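Local coordinates for protein type-2 restriction enzyme NlaIV (Neisseria lactamica, PDB 6QM2) that cleaves double-stranded DNA within the sequence 5'-GGNNCC-3', cutting after the third nucleotide to leave blunt ends with 5'-phosphates, at the interface of chains A and B. Coordinates in Å, arbitrary orientation; residue numbers count along the deposited sequence, not the author numbering. Chains: chain A/B, Type-2 restriction enzyme NlaIV.

Both contacts belong to one two-fold symmetric interface between copies of the enzyme, and the centres of their C-alpha atoms lie about 11 Å apart. Contact 1 pairs strand 27-33 of each chain across the two-fold axis; contact 2 takes up the end of that strand in chain B, its turn and the start of strand 36-40. Helix 44-60 of chain A serves both, with A:Ile49 and A:Ile50 in contact 1 and A:Trp53, A:Gly56, A:Trp57 and A:Lys60 in contact 2. One hairpin is thus held by a strand and a helix of its partner, and symmetry repeats the arrangement, consistent with a dimer acting on a palindromic site.

Contact 1: the interface of chains A and B. Residues chain A 27-30, 49-50, 138; chain B 29-32.
The phenyl ring of B:Phe31 lies between strand 27-33 and helix 44-60 of chain A. On one face sits the CG2 methyl of A:Ile49, 3.9 Å from the centroid of the B:Phe31 ring and shifted toward the rim, in a CH-pi contact; this methyl lies nearest to CD2. At the edge, in the plane of the ring, stands the backbone N of A:Ile29, and B:Phe31 CD1 meets the CG1 methylene of A:Ile29 at 3.7 Å. At the far end of the ring, B:Phe31 CZ is reached by the CD1 methyl of A:Ile50 at 4.0 Å. CG of B:Phe31 is anti to its backbone N (chi1 175°), which points the ring away from that N and into the apolar patch made by A:Ile29, A:Ile49 and A:Ile50, where A:Val138 adds a more distant flank. The side chains of A:Ile49 and B:Phe31 run past each other in opposite directions. The next residue, B:Phe32, lies on the opposite side of the strand, and its ring edge faces the carbonyl O of A:Gln28 in plane, with B:Phe32 CD1 3.7 Å from that O.

Between the two rings, which lie on opposite sides of it, the two copies of strand 27-33 form an antiparallel beta ladder. A:Gln28 N donates to B:Phe32 O at 2.8 Å, and B:Phe32 N donates back to A:Gln28 O at 3.0 Å. At the two-fold axis A:Arg30 pairs with B:Arg30 through a reciprocal pair of backbone bonds, A:Arg30 N to B:Arg30 O being 2.8 Å. On the apolar side of the ladder the CG2 methyls of A:Ile29 and B:Ile29 meet at 3.8 Å, the two side chains lying alongside and pointing the same way. The ladder joins the sheets of the two subunits, while B:Phe31 and its symmetry twin plug the strand onto the partner's helix, holding together what is probably the dimer that cuts both DNA strands.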
loop_
_atom_site.group_PDB
_atom_site.type_symbol
_atom_site.label_atom_id
_atom_site.label_comp_id
_atom_site.label_asym_id
_atom_site.label_seq_id
_atom_site.Cartn_x
_atom_site.Cartn_y
_atom_site.Cartn_z
ATOM N N GLY A 27 0.789 19.303 7.304
ATOM C CA GLY A 27 1.123 17.994 7.873
ATOM C C GLY A 27 1.937 17.150 6.914
ATOM O O GLY A 27 2.089 17.511 5.750
ATOM N N GLN A 28 2.455 16.023 7.399
ATOM C CA GLN A 28 3.320 15.154 6.592
ATOM C C GLN A 28 3.614 13.811 7.266
ATOM O O GLN A 28 3.717 13.735 8.491
ATOM C CB GLN A 28 4.643 15.867 6.285
ATOM C CG GLN A 28 5.285 16.550 7.486
ATOM C CD GLN A 28 6.641 17.142 7.160
ATOM O OE1 GLN A 28 7.627 16.861 7.842
ATOM N NE2 GLN A 28 6.699 17.962 6.111
ATOM N N ILE A 29 3.764 12.764 6.454
ATOM C CA ILE A 29 4.175 11.444 6.948
ATOM C C ILE A 29 5.694 11.482 7.054
ATOM O O ILE A 29 6.361 12.079 6.204
ATOM C CB ILE A 29 3.754 10.284 6.012
ATOM C CG1 ILE A 29 2.255 10.342 5.682
ATOM C CG2 ILE A 29 4.081 8.934 6.653
ATOM C CD1 ILE A 29 1.849 9.466 4.515
ATOM N N ARG A 30 6.237 10.844 8.089
ATOM C CA ARG A 30 7.672 10.904 8.354
ATOM C C ARG A 30 8.169 9.625 9.035
ATOM O O ARG A 30 7.556 9.155 9.994
ATOM C CB ARG A 30 7.989 12.150 9.202
ATOM C CG ARG A 30 9.313 12.807 8.844
ATOM C CD ARG A 30 9.415 14.260 9.279
ATOM N NE ARG A 30 10.657 14.863 8.781
ATOM C CZ ARG A 30 10.882 15.279 7.527
ATOM N NH1 ARG A 30 12.068 15.803 7.214
ATOM N NH2 ARG A 30 9.951 15.185 6.577
ATOM N N ILE A 49 -4.776 6.763 6.639
ATOM C CA ILE A 49 -4.217 7.269 7.889
ATOM C C ILE A 49 -4.951 8.491 8.462
ATOM O O ILE A 49 -4.793 8.779 9.648
ATOM C CB ILE A 49 -2.684 7.524 7.738
ATOM C CG1 ILE A 49 -1.939 7.097 9.005
ATOM C CG2 ILE A 49 -2.350 8.969 7.375
ATOM C CD1 ILE A 49 -1.817 5.592 9.165
ATOM N N ILE A 50 -5.746 9.197 7.654
ATOM C CA ILE A 50 -6.537 10.334 8.163
ATOM C C ILE A 50 -7.531 9.831 9.212
ATOM O O ILE A 50 -7.718 10.468 10.246
ATOM C CB ILE A 50 -7.333 11.095 7.063
ATOM C CG1 ILE A 50 -6.432 11.629 5.934
ATOM C CG2 ILE A 50 -8.124 12.256 7.669
ATOM C CD1 ILE A 50 -5.420 12.685 6.331
ATOM N N VAL A 138 1.292 17.408 3.276
ATOM C CA VAL A 138 -0.144 17.117 3.181
ATOM C C VAL A 138 -0.946 18.312 3.693
ATOM O O VAL A 138 -0.613 18.884 4.734
ATOM C CB VAL A 138 -0.534 15.873 4.017
ATOM C CG1 VAL A 138 -2.024 15.567 3.876
ATOM C CG2 VAL A 138 0.308 14.661 3.620
ATOM N N ILE B 29 7.248 4.941 11.908
ATOM C CA ILE B 29 6.558 5.813 10.949
ATOM C C ILE B 29 5.591 6.662 11.764
ATOM O O ILE B 29 4.989 6.171 12.723
ATOM C CB ILE B 29 5.770 5.029 9.870
ATOM C CG1 ILE B 29 6.654 3.983 9.174
ATOM C CG2 ILE B 29 5.200 5.988 8.823
ATOM C CD1 ILE B 29 5.879 2.960 8.372
ATOM N N ARG B 30 5.438 7.928 11.380
ATOM C CA ARG B 30 4.623 8.865 12.148
ATOM C C ARG B 30 3.993 9.929 11.246
ATOM O O ARG B 30 4.678 10.516 10.407
ATOM C CB ARG B 30 5.479 9.506 13.257
ATOM C CG ARG B 30 4.715 9.749 14.550
ATOM C CD ARG B 30 5.608 9.895 15.771
ATOM N NE ARG B 30 4.800 9.989 16.994
ATOM C CZ ARG B 30 4.198 8.968 17.621
ATOM N NH1 ARG B 30 3.486 9.205 18.723
ATOM N NH2 ARG B 30 4.291 7.715 17.173
ATOM N N PHE B 31 2.690 10.162 11.421
ATOM C CA PHE B 31 1.947 11.144 10.625
ATOM C C PHE B 31 1.599 12.357 11.477
ATOM O O PHE B 31 0.927 12.227 12.494
ATOM C CB PHE B 31 0.664 10.527 10.056
ATOM C CG PHE B 31 -0.210 11.513 9.324
ATOM C CD1 PHE B 31 0.281 12.216 8.230
ATOM C CD2 PHE B 31 -1.523 11.743 9.728
ATOM C CE1 PHE B 31 -0.518 13.127 7.551
ATOM C CE2 PHE B 31 -2.327 12.651 9.052
ATOM C CZ PHE B 31 -1.824 13.346 7.962
ATOM N N PHE B 32 2.059 13.528 11.039
ATOM C CA PHE B 32 1.792 14.799 11.701
ATOM C C PHE B 32 0.752 15.540 10.872
ATOM O O PHE B 32 0.806 15.513 9.646
ATOM C CB PHE B 32 3.073 15.643 11.783
ATOM C CG PHE B 32 4.197 14.987 12.554
ATOM C CD1 PHE B 32 5.006 14.019 11.955
ATOM C CD2 PHE B 32 4.462 15.349 13.875
ATOM C CE1 PHE B 32 6.041 13.415 12.664
ATOM C CE2 PHE B 32 5.495 14.747 14.588
ATOM C CZ PHE B 32 6.286 13.780 13.982
#

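Contact 2: the interface of chains A and B. Residues chain A 20, 53, 56-57, 60-61; chain B 33-36.
Two oxygens of chain B, the carbonyls of B:Leu33 and B:Val36, converge on the indole N-H of A:Trp53, with NE1 3.2 Å from B:Leu33 O and equally far from B:Val36 O. The N-H is thus shared by the two ends of a beta-hairpin turn in this NgoBV-family restriction endonuclease. B:Val36 O lies in the indole plane, although NE1 stands well above the plane of that carbonyl; B:Leu33 O is tilted slightly from the ring. With CG anti to the backbone N (chi1 175°), A:Trp53 carries its indole from helix 44-60 toward the turn. Over one face of its six-membered ring lies the CD2 methyl of B:Leu33, 3.9 Å from the centroid, the two side chains crossing at about a right angle.

Within the turn A:Arg61 and B:Asp35 meet tip to tip, with guanidinium and carboxylate planes 10° apart. A:Arg61 NH2 donates to the syn lone pair of B:Asp35 OD2 at 2.8 Å in a salt bridge. The same NH2 is bonded to A:Glu20 OE1 within its own chain, which ties the two acids of opposite chains to one arginine. The other oxygen of A:Glu20, OE2, accepts the backbone N of B:Asp35 at 3.2 Å. The carboxylates of A:Glu20 and B:Asp35 also lie close, an approach that is doubtful at this resolution. CD1, at the rim of the A:Trp57 indole, packs against the CG2 methyl of B:Val36 at 3.7 Å, these side chains also running perpendicular, while the CG methylene of A:Arg61 covers the indole face of A:Trp57.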
loop_
_atom_site.group_PDB
_atom_site.type_symbol
_atom_site.label_atom_id
_atom_site.label_comp_id
_atom_site.label_asym_id
_atom_site.label_seq_id
_atom_site.Cartn_x
_atom_site.Cartn_y
_atom_site.Cartn_z
ATOM N N GLU A 20 -9.042 23.857 15.553
ATOM C CA GLU A 20 -7.854 23.221 14.961
ATOM C C GLU A 20 -7.308 24.027 13.775
ATOM O O GLU A 20 -6.100 24.015 13.531
ATOM C CB GLU A 20 -8.194 21.794 14.500
ATOM C CG GLU A 20 -7.057 20.982 13.888
ATOM C CD GLU A 20 -5.964 20.645 14.878
ATOM O OE1 GLU A 20 -6.283 20.144 15.976
ATOM O OE2 GLU A 20 -4.783 20.868 14.551
ATOM N N TRP A 53 -5.700 9.297 12.357
ATOM C CA TRP A 53 -5.344 10.608 12.903
ATOM C C TRP A 53 -6.486 11.265 13.664
ATOM O O TRP A 53 -6.261 11.848 14.726
ATOM C CB TRP A 53 -4.868 11.542 11.783
ATOM C CG TRP A 53 -4.594 12.943 12.229
ATOM C CD1 TRP A 53 -3.417 13.435 12.709
ATOM C CD2 TRP A 53 -5.519 14.034 12.240
ATOM N NE1 TRP A 53 -3.550 14.765 13.015
ATOM C CE2 TRP A 53 -4.831 15.160 12.737
ATOM C CE3 TRP A 53 -6.866 14.167 11.880
ATOM C CZ2 TRP A 53 -5.443 16.411 12.879
ATOM C CZ3 TRP A 53 -7.476 15.416 12.018
ATOM C CH2 TRP A 53 -6.762 16.520 12.517
ATOM N N GLY A 56 -6.595 9.722 16.930
ATOM C CA GLY A 56 -5.621 10.372 17.809
ATOM C C GLY A 56 -6.032 11.760 18.275
ATOM O O GLY A 56 -5.758 12.134 19.411
ATOM N N TRP A 57 -6.678 12.521 17.393
ATOM C CA TRP A 57 -7.174 13.870 17.710
ATOM C C TRP A 57 -8.303 13.850 18.732
ATOM O O TRP A 57 -8.341 14.688 19.630
ATOM C CB TRP A 57 -7.659 14.559 16.434
ATOM C CG TRP A 57 -8.238 15.935 16.611
ATOM C CD1 TRP A 57 -7.571 17.116 16.516
ATOM C CD2 TRP A 57 -9.611 16.266 16.860
ATOM N NE1 TRP A 57 -8.435 18.168 16.701
ATOM C CE2 TRP A 57 -9.694 17.677 16.917
ATOM C CE3 TRP A 57 -10.777 15.511 17.049
ATOM C CZ2 TRP A 57 -10.899 18.352 17.155
ATOM C CZ3 TRP A 57 -11.982 16.186 17.286
ATOM C CH2 TRP A 57 -12.028 17.593 17.336
ATOM N N LYS A 60 -6.685 12.687 22.112
ATOM C CA LYS A 60 -5.894 13.766 22.720
ATOM C C LYS A 60 -6.749 14.911 23.270
ATOM O O LYS A 60 -6.312 15.612 24.181
ATOM C CB LYS A 60 -4.866 14.324 21.727
ATOM C CG LYS A 60 -3.771 15.159 22.382
ATOM C CD LYS A 60 -2.641 15.482 21.418
ATOM C CE LYS A 60 -1.405 15.983 22.151
ATOM N NZ LYS A 60 -0.214 15.996 21.259
ATOM N N ARG A 61 -7.949 15.109 22.726
ATOM C CA ARG A 61 -8.902 16.083 23.285
ATOM C C ARG A 61 -9.843 15.493 24.348
ATOM O O ARG A 61 -10.839 16.128 24.709
ATOM C CB ARG A 61 -9.718 16.737 22.159
ATOM C CG ARG A 61 -8.883 17.473 21.128
ATOM C CD ARG A 61 -8.211 18.709 21.704
ATOM N NE ARG A 61 -7.013 19.051 20.939
ATOM C CZ ARG A 61 -7.003 19.703 19.775
ATOM N NH1 ARG A 61 -8.134 20.113 19.193
ATOM N NH2 ARG A 61 -5.838 19.946 19.181
ATOM N N LEU B 33 -0.203 16.175 11.543
ATOM C CA LEU B 33 -1.132 17.110 10.901
ATOM C C LEU B 33 -1.674 18.035 11.985
ATOM O O LEU B 33 -2.090 17.563 13.046
ATOM C CB LEU B 33 -2.270 16.366 10.184
ATOM C CG LEU B 33 -3.429 17.178 9.583
ATOM C CD1 LEU B 33 -2.943 18.131 8.501
ATOM C CD2 LEU B 33 -4.503 16.256 9.026
ATOM N N GLY B 34 -1.654 19.342 11.721
ATOM C CA GLY B 34 -2.058 20.338 12.709
ATOM C C GLY B 34 -1.160 20.261 13.932
ATOM O O GLY B 34 0.048 20.470 13.816
ATOM N N ASP B 35 -1.744 19.926 15.085
ATOM C CA ASP B 35 -0.991 19.743 16.340
ATOM C C ASP B 35 -1.062 18.313 16.898
ATOM O O ASP B 35 -0.674 18.081 18.046
ATOM C CB ASP B 35 -1.462 20.748 17.407
ATOM C CG ASP B 35 -2.884 20.494 17.872
ATOM O OD1 ASP B 35 -3.808 21.077 17.276
ATOM O OD2 ASP B 35 -3.078 19.727 18.842
ATOM N N VAL B 36 -1.546 17.364 16.097
ATOM C CA VAL B 36 -1.645 15.970 16.523
ATOM C C VAL B 36 -0.735 15.113 15.649
ATOM O O VAL B 36 -0.697 15.281 14.426
ATOM C CB VAL B 36 -3.098 15.453 16.442
ATOM C CG1 VAL B 36 -3.186 13.998 16.905
ATOM C CG2 VAL B 36 -4.025 16.345 17.257
#